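Local coordinates for CRP-like protein Clp (Xanthomonas campestris pv. campestris, PDB 3IWZ) that acts as a homodimeric global transcription regulator of virulence genes, binding DNA in an active form that cyclic di-GMP appears to switch off, at residues D[29-34]-D[57-62]; D[63-68]-D[84-89]; D[163-168]-D[209-214]; D[188-193]-D[202-207]. One frame throughout, in Å; residues are numbered along the deposited sequence.

Contact 1: residues D[29-34]-D[57-62]; sequences RFLAHS and YVISGS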
loop_
_atom_site.group_PDB
_atom_site.type_symbol
_atom_site.label_atom_id
_atom_site.label_comp_id
_atom_site.label_asym_id
_atom_site.label_seq_id
_atom_site.Cartn_x
_atom_site.Cartn_y
_atom_site.Cartn_z
ATOM N N ARG D 29 -13.732 22.002 -12.691
ATOM C CA ARG D 29 -15.114 21.801 -12.277
ATOM C C ARG D 29 -15.121 21.134 -10.916
ATOM O O ARG D 29 -15.962 21.429 -10.075
ATOM C CB ARG D 29 -15.864 20.932 -13.278
ATOM C CG ARG D 29 -16.138 21.619 -14.593
ATOM C CD ARG D 29 -17.167 20.846 -15.394
ATOM N NE ARG D 29 -16.633 19.589 -15.898
ATOM C CZ ARG D 29 -15.674 19.510 -16.813
ATOM N NH1 ARG D 29 -15.238 18.329 -17.226
ATOM N NH2 ARG D 29 -15.154 20.618 -17.315
ATOM N N PHE D 30 -14.173 20.231 -10.701
ATOM C CA PHE D 30 -14.084 19.541 -9.428
ATOM C C PHE D 30 -13.780 20.538 -8.314
ATOM O O PHE D 30 -14.319 20.428 -7.214
ATOM C CB PHE D 30 -12.991 18.474 -9.468
ATOM C CG PHE D 30 -12.626 17.951 -8.118
ATOM C CD1 PHE D 30 -13.502 17.140 -7.413
ATOM C CD2 PHE D 30 -11.423 18.311 -7.525
ATOM C CE1 PHE D 30 -13.194 16.693 -6.127
ATOM C CE2 PHE D 30 -11.101 17.871 -6.235
ATOM C CZ PHE D 30 -11.990 17.059 -5.535
ATOM N N LEU D 31 -12.917 21.508 -8.603
ATOM C CA LEU D 31 -12.539 22.516 -7.621
ATOM C C LEU D 31 -13.635 23.560 -7.405
ATOM O O LEU D 31 -13.722 24.170 -6.339
ATOM C CB LEU D 31 -11.245 23.214 -8.050
ATOM C CG LEU D 31 -9.992 22.347 -8.210
ATOM C CD1 LEU D 31 -8.807 23.241 -8.548
ATOM C CD2 LEU D 31 -9.727 21.568 -6.926
ATOM N N ALA D 32 -14.476 23.755 -8.415
ATOM C CA ALA D 32 -15.558 24.727 -8.320
ATOM C C ALA D 32 -16.438 24.475 -7.094
ATOM O O ALA D 32 -17.090 25.393 -6.601
ATOM C CB ALA D 32 -16.413 24.700 -9.597
ATOM N N HIS D 33 -16.454 23.237 -6.606
ATOM C CA HIS D 33 -17.266 22.882 -5.441
ATOM C C HIS D 33 -16.414 22.679 -4.187
ATOM O O HIS D 33 -16.929 22.292 -3.137
ATOM C CB HIS D 33 -18.063 21.590 -5.694
ATOM C CG HIS D 33 -18.929 21.626 -6.918
ATOM N ND1 HIS D 33 -18.454 21.328 -8.178
ATOM C CD2 HIS D 33 -20.247 21.899 -7.069
ATOM C CE1 HIS D 33 -19.439 21.413 -9.052
ATOM N NE2 HIS D 33 -20.538 21.758 -8.405
ATOM N N SER D 34 -15.116 22.938 -4.289
ATOM C CA SER D 34 -14.226 22.752 -3.151
ATOM C C SER D 34 -13.872 24.035 -2.406
ATOM O O SER D 34 -14.006 25.142 -2.931
ATOM C CB SER D 34 -12.930 22.088 -3.605
ATOM O OG SER D 34 -12.171 22.989 -4.385
ATOM N N TYR D 57 -7.267 17.602 -2.009
ATOM C CA TYR D 57 -6.607 17.658 -3.305
ATOM C C TYR D 57 -5.494 18.691 -3.139
ATOM O O TYR D 57 -5.765 19.849 -2.822
ATOM C CB TYR D 57 -7.583 18.116 -4.384
ATOM C CG TYR D 57 -6.937 18.335 -5.730
ATOM C CD1 TYR D 57 -6.842 17.301 -6.660
ATOM C CD2 TYR D 57 -6.404 19.572 -6.068
ATOM C CE1 TYR D 57 -6.231 17.499 -7.895
ATOM C CE2 TYR D 57 -5.793 19.784 -7.299
ATOM C CZ TYR D 57 -5.711 18.745 -8.206
ATOM O OH TYR D 57 -5.111 18.959 -9.422
ATOM N N VAL D 58 -4.249 18.261 -3.321
ATOM C CA VAL D 58 -3.099 19.146 -3.189
ATOM C C VAL D 58 -2.989 20.077 -4.392
ATOM O O VAL D 58 -2.621 19.649 -5.484
ATOM C CB VAL D 58 -1.769 18.357 -3.096
ATOM C CG1 VAL D 58 -0.617 19.320 -2.866
ATOM C CG2 VAL D 58 -1.835 17.318 -1.994
ATOM N N ILE D 59 -3.306 21.351 -4.185
ATOM C CA ILE D 59 -3.230 22.334 -5.256
ATOM C C ILE D 59 -1.797 22.820 -5.430
ATOM O O ILE D 59 -1.307 22.976 -6.552
ATOM C CB ILE D 59 -4.156 23.540 -4.979
ATOM C CG1 ILE D 59 -5.617 23.117 -5.174
ATOM C CG2 ILE D 59 -3.795 24.699 -5.911
ATOM C CD1 ILE D 59 -6.628 24.239 -5.053
ATOM N N SER D 60 -1.130 23.063 -4.311
ATOM C CA SER D 60 0.247 23.512 -4.329
ATOM C C SER D 60 0.851 23.093 -3.013
ATOM O O SER D 60 0.155 22.984 -2.010
ATOM C CB SER D 60 0.333 25.036 -4.458
ATOM O OG SER D 60 0.038 25.680 -3.226
ATOM N N GLY D 61 2.148 22.855 -3.020
ATOM C CA GLY D 61 2.803 22.457 -1.798
ATOM C C GLY D 61 3.207 21.001 -1.806
ATOM O O GLY D 61 2.972 20.255 -2.759
ATOM N N SER D 62 3.831 20.602 -0.713
ATOM C CA SER D 62 4.301 19.244 -0.553
ATOM C C SER D 62 3.808 18.761 0.814
ATOM O O SER D 62 3.911 19.483 1.810
ATOM C CB SER D 62 5.835 19.234 -0.631
ATOM O OG SER D 62 6.365 17.923 -0.695
#
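F30 and L31 of helix 24-32 pack on Y57 of strand 54-58 and I59 just beyond it. The helix lies at the outside of the beta-roll of the cyclic nucleotide-binding domain. Y57 carries most of the contact on the strand side. Its CB sits 4.0 Å from F30 CE2, at the edge of the F30 ring and near its plane. CG lies anti to the backbone N (chi1 174°), which sends the ring towards the helix. On the ring, CD2 is 4.0 Å from L31 CD2, which comes obliquely to the ring. On the other ring flank, CD1 packs on F85 of the adjacent strand 85-86. The L31 side chain meets Y57 at about a right angle. L31 uses both branches: CD2 goes to Y57, while its CD1 lies 4.2 Å from I59 CD1. I59 and S60 both face E109, forming a classic beta bulge where the chain turns a corner. F30 also touches L118 of helix 115-122, so its ring lies between strand and helix. L31 O accepts both S34 N and S34 OG, and S34 OG is 2.8 Å from L31 O, in the carbonyl plane and on a lone pair.

Contact 2: residues D[63-68]-D[84-89]; sequences VSIIAE and EFVGEM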
loop_
_atom_site.group_PDB
_atom_site.type_symbol
_atom_site.label_atom_id
_atom_site.label_comp_id
_atom_site.label_asym_id
_atom_site.label_seq_id
_atom_site.Cartn_x
_atom_site.Cartn_y
_atom_site.Cartn_z
ATOM N N VAL D 63 3.246 17.556 0.836
ATOM C CA VAL D 63 2.746 16.942 2.059
ATOM C C VAL D 63 3.356 15.555 2.219
ATOM O O VAL D 63 3.987 15.015 1.307
ATOM C CB VAL D 63 1.202 16.790 2.049
ATOM C CG1 VAL D 63 0.531 18.166 1.994
ATOM C CG2 VAL D 63 0.776 15.944 0.867
ATOM N N SER D 64 3.178 14.973 3.391
ATOM C CA SER D 64 3.706 13.650 3.626
ATOM C C SER D 64 2.611 12.843 4.307
ATOM O O SER D 64 1.784 13.402 5.024
ATOM C CB SER D 64 4.943 13.721 4.526
ATOM O OG SER D 64 4.592 14.117 5.841
ATOM N N ILE D 65 2.592 11.541 4.047
ATOM C CA ILE D 65 1.623 10.649 4.678
ATOM C C ILE D 65 2.464 9.827 5.643
ATOM O O ILE D 65 3.400 9.143 5.230
ATOM C CB ILE D 65 0.939 9.708 3.671
ATOM C CG1 ILE D 65 0.103 10.509 2.667
ATOM C CG2 ILE D 65 0.064 8.708 4.411
ATOM C CD1 ILE D 65 -1.092 11.224 3.260
ATOM N N ILE D 66 2.136 9.905 6.925
ATOM C CA ILE D 66 2.890 9.198 7.941
ATOM C C ILE D 66 2.019 8.246 8.752
ATOM O O ILE D 66 0.865 8.547 9.051
ATOM C CB ILE D 66 3.566 10.210 8.905
ATOM C CG1 ILE D 66 4.135 11.385 8.103
ATOM C CG2 ILE D 66 4.687 9.524 9.689
ATOM C CD1 ILE D 66 4.958 12.370 8.925
ATOM N N ALA D 67 2.580 7.094 9.105
ATOM C CA ALA D 67 1.869 6.099 9.906
ATOM C C ALA D 67 2.516 6.082 11.284
ATOM O O ALA D 67 3.729 6.259 11.407
ATOM C CB ALA D 67 1.976 4.717 9.261
ATOM N N GLU D 68 1.705 5.880 12.318
ATOM C CA GLU D 68 2.207 5.846 13.681
ATOM C C GLU D 68 2.119 4.450 14.275
ATOM O O GLU D 68 1.323 3.624 13.830
ATOM C CB GLU D 68 1.401 6.793 14.577
ATOM C CG GLU D 68 1.666 8.267 14.378
ATOM C CD GLU D 68 1.667 9.030 15.698
ATOM O OE1 GLU D 68 0.731 8.819 16.502
ATOM O OE2 GLU D 68 2.600 9.844 15.923
ATOM N N GLU D 84 -2.183 15.605 -6.358
ATOM C CA GLU D 84 -2.471 14.437 -5.543
ATOM C C GLU D 84 -3.722 14.536 -4.676
ATOM O O GLU D 84 -4.034 15.587 -4.099
ATOM C CB GLU D 84 -1.269 14.112 -4.648
ATOM C CG GLU D 84 -0.042 13.587 -5.398
ATOM C CD GLU D 84 -0.296 12.250 -6.062
ATOM O OE1 GLU D 84 -0.739 11.313 -5.366
ATOM O OE2 GLU D 84 -0.057 12.131 -7.277
ATOM N N PHE D 85 -4.448 13.424 -4.619
ATOM C CA PHE D 85 -5.638 13.306 -3.792
ATOM C C PHE D 85 -5.122 12.641 -2.532
ATOM O O PHE D 85 -4.469 11.608 -2.607
ATOM C CB PHE D 85 -6.681 12.398 -4.454
ATOM C CG PHE D 85 -7.479 13.072 -5.530
ATOM C CD1 PHE D 85 -8.555 13.878 -5.210
ATOM C CD2 PHE D 85 -7.118 12.942 -6.863
ATOM C CE1 PHE D 85 -9.256 14.547 -6.197
ATOM C CE2 PHE D 85 -7.813 13.608 -7.859
ATOM C CZ PHE D 85 -8.881 14.411 -7.529
ATOM N N VAL D 86 -5.370 13.247 -1.378
ATOM C CA VAL D 86 -4.927 12.658 -0.122
ATOM C C VAL D 86 -6.117 12.600 0.829
ATOM O O VAL D 86 -7.107 13.311 0.631
ATOM C CB VAL D 86 -3.731 13.441 0.476
ATOM C CG1 VAL D 86 -2.519 13.261 -0.415
ATOM C CG2 VAL D 86 -4.057 14.917 0.583
ATOM N N GLY D 87 -6.033 11.730 1.830
ATOM C CA GLY D 87 -7.140 11.555 2.760
ATOM C C GLY D 87 -8.345 10.954 2.041
ATOM O O GLY D 87 -9.504 11.196 2.394
ATOM N N GLU D 88 -8.068 10.148 1.024
ATOM C CA GLU D 88 -9.132 9.553 0.237
ATOM C C GLU D 88 -9.688 8.232 0.736
ATOM O O GLU D 88 -10.724 7.790 0.250
ATOM C CB GLU D 88 -8.667 9.370 -1.209
ATOM C CG GLU D 88 -7.748 8.177 -1.437
ATOM C CD GLU D 88 -6.542 8.151 -0.505
ATOM O OE1 GLU D 88 -6.007 9.232 -0.130
ATOM O OE2 GLU D 88 -6.123 7.032 -0.159
ATOM N N MET D 89 -9.026 7.611 1.706
ATOM C CA MET D 89 -9.472 6.308 2.197
ATOM C C MET D 89 -10.954 6.216 2.569
ATOM O O MET D 89 -11.649 5.308 2.120
ATOM C CB MET D 89 -8.620 5.852 3.385
ATOM C CG MET D 89 -8.794 4.361 3.687
ATOM S SD MET D 89 -7.821 3.757 5.083
ATOM C CE MET D 89 -9.018 3.881 6.408
#
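This is an apolar contact inside the beta-roll, where V86 of strand 85-86 meets V63 and I65 of strand 63-68. The two strands belong to different sheets, and their backbones stay apart: the CA atoms of I65 and V86 are 8.4 Å from each other. Each strand bonds within its own sheet. V63 pairs with F80, and I65 with L77 and G78, while strand 85-86 runs antiparallel beside strand 54-58. V63 and I65 point towards V86, while S64 between them points away and gives its OG to R103 O. V63 CG2 lies 4.4 Å from V86 CG1. I65 CD1 lies 4.4 Å from V86 CB. The I65 chain is folded rather than extended, because chi2 of -66° turns CD1 back beside CA. These are light van der Waals contacts between methyl groups and a branch carbon.

The two facing sheets form the beta-roll of the cyclic nucleotide-binding domain, which belongs to the cupin clan. Strand 54-58 closes the same interior, with V58 on V63 and Y56 on V86. After V86 the strand stops at G87, whose phi is positive (66°). G87 and E88 probably match the Gly-Glu pair that opens the phosphate-binding cassette in CRP relatives. R144 NH1 of the long helix 130-157 forms a salt bridge with E84 OE1 and donates a hydrogen bond to F85 O. The second subunit is close as well: A67 packs on S153 and M89 on L146 of that neighbouring chain.

Contact 3: residues D[163-168]-D[209-214]; sequences RIVRTL and KKLQAD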
loop_
_atom_site.group_PDB
_atom_site.type_symbol
_atom_site.label_atom_id
_atom_site.label_comp_id
_atom_site.label_asym_id
_atom_site.label_seq_id
_atom_site.Cartn_x
_atom_site.Cartn_y
_atom_site.Cartn_z
ATOM N N ARG D 163 19.115 0.432 3.720
ATOM C CA ARG D 163 17.909 1.197 3.391
ATOM C C ARG D 163 18.210 2.693 3.278
ATOM O O ARG D 163 17.708 3.368 2.384
ATOM C CB ARG D 163 16.806 0.981 4.448
ATOM C CG ARG D 163 16.556 -0.477 4.852
ATOM C CD ARG D 163 15.155 -0.718 5.459
ATOM N NE ARG D 163 14.922 -0.109 6.774
ATOM C CZ ARG D 163 15.293 -0.644 7.934
ATOM N NH1 ARG D 163 15.926 -1.811 7.969
ATOM N NH2 ARG D 163 15.023 -0.018 9.069
ATOM N N ILE D 164 19.027 3.210 4.189
ATOM C CA ILE D 164 19.368 4.629 4.172
ATOM C C ILE D 164 20.077 5.038 2.879
ATOM O O ILE D 164 19.762 6.077 2.297
ATOM C CB ILE D 164 20.252 5.003 5.379
ATOM C CG1 ILE D 164 19.498 4.694 6.678
ATOM C CG2 ILE D 164 20.628 6.481 5.309
ATOM C CD1 ILE D 164 20.238 5.090 7.949
ATOM N N VAL D 165 21.030 4.225 2.432
ATOM C CA VAL D 165 21.754 4.516 1.198
ATOM C C VAL D 165 20.772 4.606 0.033
ATOM O O VAL D 165 20.790 5.575 -0.737
ATOM C CB VAL D 165 22.805 3.428 0.886
ATOM C CG1 VAL D 165 23.348 3.616 -0.522
ATOM C CG2 VAL D 165 23.938 3.502 1.902
ATOM N N ARG D 166 19.916 3.593 -0.088
ATOM C CA ARG D 166 18.909 3.545 -1.141
ATOM C C ARG D 166 18.043 4.807 -1.142
ATOM O O ARG D 166 17.812 5.412 -2.193
ATOM C CB ARG D 166 18.016 2.312 -0.960
ATOM C CG ARG D 166 18.583 0.997 -1.494
ATOM C CD ARG D 166 17.574 -0.119 -1.271
ATOM N NE ARG D 166 17.695 -1.221 -2.225
ATOM C CZ ARG D 166 18.683 -2.108 -2.237
ATOM N NH1 ARG D 166 19.658 -2.033 -1.342
ATOM N NH2 ARG D 166 18.691 -3.084 -3.138
ATOM N N THR D 167 17.576 5.202 0.043
ATOM C CA THR D 167 16.725 6.385 0.198
ATOM C C THR D 167 17.461 7.702 -0.076
ATOM O O THR D 167 16.843 8.696 -0.470
ATOM C CB THR D 167 16.098 6.439 1.615
ATOM O OG1 THR D 167 15.233 5.314 1.798
ATOM C CG2 THR D 167 15.296 7.703 1.795
ATOM N N LEU D 168 18.772 7.719 0.151
ATOM C CA LEU D 168 19.558 8.918 -0.111
ATOM C C LEU D 168 19.580 9.149 -1.615
ATOM O O LEU D 168 19.533 10.288 -2.080
ATOM C CB LEU D 168 20.990 8.755 0.408
ATOM C CG LEU D 168 21.211 9.057 1.894
ATOM C CD1 LEU D 168 22.598 8.597 2.332
ATOM C CD2 LEU D 168 21.039 10.548 2.120
ATOM N N LYS D 209 27.223 9.306 9.858
ATOM C CA LYS D 209 28.604 9.596 10.205
ATOM C C LYS D 209 29.495 8.516 9.588
ATOM O O LYS D 209 30.549 8.816 9.021
ATOM C CB LYS D 209 28.764 9.629 11.726
ATOM C CG LYS D 209 30.066 10.240 12.209
ATOM C CD LYS D 209 30.003 10.518 13.705
ATOM C CE LYS D 209 31.302 11.107 14.226
ATOM N NZ LYS D 209 31.145 11.599 15.621
ATOM N N LYS D 210 29.055 7.264 9.688
ATOM C CA LYS D 210 29.793 6.135 9.129
ATOM C C LYS D 210 29.924 6.290 7.619
ATOM O O LYS D 210 30.840 5.746 7.010
ATOM C CB LYS D 210 29.076 4.823 9.464
ATOM C CG LYS D 210 29.396 3.651 8.537
ATOM C CD LYS D 210 30.824 3.152 8.691
ATOM C CE LYS D 210 31.043 1.905 7.843
ATOM N NZ LYS D 210 32.334 1.225 8.142
ATOM N N LEU D 211 28.994 7.028 7.017
ATOM C CA LEU D 211 29.024 7.265 5.579
ATOM C C LEU D 211 29.851 8.524 5.304
ATOM O O LEU D 211 30.335 8.732 4.190
ATOM C CB LEU D 211 27.598 7.425 5.035
ATOM C CG LEU D 211 26.705 6.180 5.139
ATOM C CD1 LEU D 211 25.281 6.511 4.746
ATOM C CD2 LEU D 211 27.257 5.085 4.246
ATOM N N GLN D 212 30.014 9.354 6.333
ATOM C CA GLN D 212 30.801 10.580 6.226
ATOM C C GLN D 212 32.269 10.184 6.346
ATOM O O GLN D 212 33.165 10.942 5.969
ATOM C CB GLN D 212 30.460 11.550 7.360
ATOM C CG GLN D 212 31.085 12.928 7.182
ATOM C CD GLN D 212 31.367 13.630 8.497
ATOM O OE1 GLN D 212 31.602 14.841 8.523
ATOM N NE2 GLN D 212 31.367 12.872 9.594
ATOM N N ALA D 213 32.495 8.996 6.902
ATOM C CA ALA D 213 33.835 8.446 7.081
ATOM C C ALA D 213 34.168 7.662 5.821
ATOM O O ALA D 213 35.191 7.897 5.179
ATOM C CB ALA D 213 33.865 7.525 8.294
ATOM N N ASP D 214 33.286 6.731 5.477
ATOM C CA ASP D 214 33.444 5.897 4.290
ATOM C C ASP D 214 33.689 6.708 3.008
ATOM O O ASP D 214 33.943 6.139 1.943
ATOM C CB ASP D 214 32.200 5.010 4.124
ATOM C CG ASP D 214 32.160 3.862 5.123
ATOM O OD1 ASP D 214 32.473 4.084 6.317
ATOM O OD2 ASP D 214 31.810 2.734 4.716
#
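Helix 160-172 and the end of helix 201-213 come nearest at V165 and L211, whose CA atoms are 8.9 Å apart. Both helices belong to the winged helix-turn-helix domain of the CRP family. Helix 201-213 is the second helix of the predicted helix-turn-helix, and the contact lies at its C-terminal end, where the chain goes on to the wing. L211 is the centre of the contact. It points at the other helix and touches two side chains one helical turn apart. Its CD1 is 4.2 Å from L168 CD1, and these two leucines reach towards each other tip to tip. The same L211 CD1 is 4.4 Å from V165 CG2. Both leucines have CG anti to the carbonyl carbon; in L211 chi2 is 172°, which stretches CD1 out across the gap. L217 of strand 217-220 touches both L168 and L211, so three leucines join the helices to the wing.

The polar bonds do not join the two segments. K210 NZ lies near D214 OD1, but the placing of that carboxylate is doubtful, and so is the salt bridge. D214 N bonds back to K210 O. R163 uses its guanidinium on backbone carbonyls, with NE on V197 O and NH1 on L158 O. This ties helix 160-172 to the end of helix 190-197. R163 O itself accepts two donors, T167 N and T167 OG1. T167 OG1 lies 3.2 Å from R163 O, with the hydroxyl standing above the carbonyl plane, 38° out of it.

Contact 4: residues D[188-193]-D[202-207]; sequences VSRQEL and EMAGRV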
loop_
_atom_site.group_PDB
_atom_site.type_symbol
_atom_site.label_atom_id
_atom_site.label_comp_id
_atom_site.label_asym_id
_atom_site.label_seq_id
_atom_site.Cartn_x
_atom_site.Cartn_y
_atom_site.Cartn_z
ATOM N N VAL D 188 17.796 16.881 4.033
ATOM C CA VAL D 188 16.966 15.936 4.771
ATOM C C VAL D 188 17.466 15.820 6.210
ATOM O O VAL D 188 18.579 15.355 6.456
ATOM C CB VAL D 188 16.980 14.524 4.129
ATOM C CG1 VAL D 188 16.159 13.562 4.975
ATOM C CG2 VAL D 188 16.406 14.582 2.722
ATOM N N SER D 189 16.636 16.252 7.153
ATOM C CA SER D 189 16.975 16.202 8.568
ATOM C C SER D 189 17.175 14.768 9.053
ATOM O O SER D 189 16.597 13.827 8.504
ATOM C CB SER D 189 15.876 16.887 9.385
ATOM O OG SER D 189 14.590 16.543 8.895
ATOM N N ARG D 190 18.007 14.611 10.080
ATOM C CA ARG D 190 18.292 13.300 10.649
ATOM C C ARG D 190 16.994 12.639 11.104
ATOM O O ARG D 190 16.843 11.419 11.035
ATOM C CB ARG D 190 19.262 13.441 11.833
ATOM C CG ARG D 190 19.510 12.145 12.592
ATOM C CD ARG D 190 20.956 12.025 13.087
ATOM N NE ARG D 190 21.279 12.902 14.211
ATOM C CZ ARG D 190 22.444 12.885 14.856
ATOM N NH1 ARG D 190 23.397 12.037 14.486
ATOM N NH2 ARG D 190 22.657 13.704 15.878
ATOM N N GLN D 191 16.059 13.464 11.566
ATOM C CA GLN D 191 14.761 12.987 12.029
ATOM C C GLN D 191 13.982 12.359 10.876
ATOM O O GLN D 191 13.505 11.232 10.992
ATOM C CB GLN D 191 13.972 14.153 12.637
ATOM C CG GLN D 191 14.597 14.689 13.927
ATOM C CD GLN D 191 14.333 16.171 14.145
ATOM O OE1 GLN D 191 14.787 17.018 13.364
ATOM N NE2 GLN D 191 13.605 16.494 15.213
ATOM N N GLU D 192 13.863 13.086 9.765
ATOM C CA GLU D 192 13.139 12.600 8.590
ATOM C C GLU D 192 13.771 11.357 7.982
ATOM O O GLU D 192 13.067 10.474 7.492
ATOM C CB GLU D 192 13.042 13.693 7.520
ATOM C CG GLU D 192 11.753 14.506 7.584
ATOM C CD GLU D 192 10.512 13.660 7.322
ATOM O OE1 GLU D 192 10.358 13.160 6.187
ATOM O OE2 GLU D 192 9.693 13.496 8.251
ATOM N N LEU D 193 15.097 11.287 8.006
ATOM C CA LEU D 193 15.788 10.131 7.456
ATOM C C LEU D 193 15.354 8.895 8.231
ATOM O O LEU D 193 14.989 7.869 7.645
ATOM C CB LEU D 193 17.299 10.299 7.584
ATOM C CG LEU D 193 18.093 9.361 6.677
ATOM C CD1 LEU D 193 17.744 9.671 5.229
ATOM C CD2 LEU D 193 19.583 9.540 6.914
ATOM N N GLU D 202 18.526 8.414 16.251
ATOM C CA GLU D 202 19.908 8.199 16.647
ATOM C C GLU D 202 20.635 7.266 15.675
ATOM O O GLU D 202 21.650 7.652 15.090
ATOM C CB GLU D 202 19.955 7.625 18.070
ATOM C CG GLU D 202 18.742 6.772 18.444
ATOM C CD GLU D 202 17.828 7.456 19.450
ATOM O OE1 GLU D 202 18.257 7.628 20.614
ATOM O OE2 GLU D 202 16.686 7.818 19.085
ATOM N N MET D 203 20.117 6.050 15.495
ATOM C CA MET D 203 20.744 5.087 14.588
ATOM C C MET D 203 20.981 5.733 13.235
ATOM O O MET D 203 22.042 5.565 12.636
ATOM C CB MET D 203 19.865 3.846 14.408
ATOM C CG MET D 203 20.639 2.522 14.422
ATOM S SD MET D 203 22.061 2.467 13.290
ATOM C CE MET D 203 22.694 0.800 13.594
ATOM N N ALA D 204 19.990 6.479 12.757
ATOM C CA ALA D 204 20.108 7.148 11.471
ATOM C C ALA D 204 21.342 8.041 11.477
ATOM O O ALA D 204 21.965 8.260 10.440
ATOM C CB ALA D 204 18.865 7.976 11.192
ATOM N N GLY D 205 21.687 8.559 12.651
ATOM C CA GLY D 205 22.855 9.416 12.760
ATOM C C GLY D 205 24.122 8.600 12.632
ATOM O O GLY D 205 25.043 8.960 11.893
ATOM N N ARG D 206 24.156 7.486 13.355
ATOM C CA ARG D 206 25.301 6.586 13.344
ATOM C C ARG D 206 25.700 6.197 11.923
ATOM O O ARG D 206 26.880 6.031 11.627
ATOM C CB ARG D 206 24.974 5.329 14.152
ATOM C CG ARG D 206 26.112 4.329 14.265
ATOM C CD ARG D 206 25.614 3.036 14.898
ATOM N NE ARG D 206 24.984 3.276 16.193
ATOM C CZ ARG D 206 24.323 2.356 16.891
ATOM N NH1 ARG D 206 24.196 1.120 16.421
ATOM N NH2 ARG D 206 23.791 2.673 18.065
ATOM N N VAL D 207 24.714 6.058 11.042
ATOM C CA VAL D 207 24.975 5.680 9.656
ATOM C C VAL D 207 25.383 6.879 8.804
ATOM O O VAL D 207 26.105 6.735 7.821
ATOM C CB VAL D 207 23.733 5.005 9.020
ATOM C CG1 VAL D 207 24.019 4.639 7.570
ATOM C CG2 VAL D 207 23.360 3.757 9.810
#
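R190, A204 and G205 bury the most surface where helix 190-197 meets helix 201-213. These are the two helices of the predicted helix-turn-helix motif. They come very close here, with the CA atoms of R190 and G205 6.4 Å apart. R190 starts with CG anti to the backbone N (chi1 174°), then bends at chi2 and chi3. The bends bring the chain alongside G205. R190 NH1 is 3.2 Å from G205 CA, which sits at the edge of the guanidinium, near its plane. R190 CD comes uncomfortably close to the same CA, and its exact placing is doubtful. The arginine lies in the space that the lack of a side chain at G205 leaves.

A204 fills the next place. Its CB lies 4.0 Å from R190 O and 4.4 Å from R190 CG. L193, one turn on from R190, brings CD2 to 4.4 Å from A204 O. L193 also touches I164 of helix 160-172, which ties the pair to the domain core. S189 holds the N-cap position of the first helix.

E202 and R206 point away from helix 190-197. This is consistent with a DNA-reading face, as in E. coli CRP. The two segments meet by van der Waals fit, with neither hydrogen bond nor salt bridge between them. The contact uses none of the guanidinium's hydrogen bonds, which is consistent with a role at DNA phosphate as in that relative.

Overall arrangement
Contacts 1 and 2 belong to the beta-roll, contacts 3 and 4 to the DNA-binding domain. Contact 2 is buried inside the roll, its centre about 6 Å from the chain centre. Contact 1 is partly buried further out. The two touch through neighbouring strands 54-58 and 85-86, joined by a probable hydrogen bond from V58 N to E84 O, and F30 packs on F85. Contact 4 is buried and nested in the loop closed by contact 3, which is partly buried. Both use helix 201-213, and I164 packs on V207. Contacts 1, 2 and 3 join apolar side chains, with aromatics only in contact 1. Contact 4 instead sets an arginine against a glycine backbone, near the predicted DNA-reading surface.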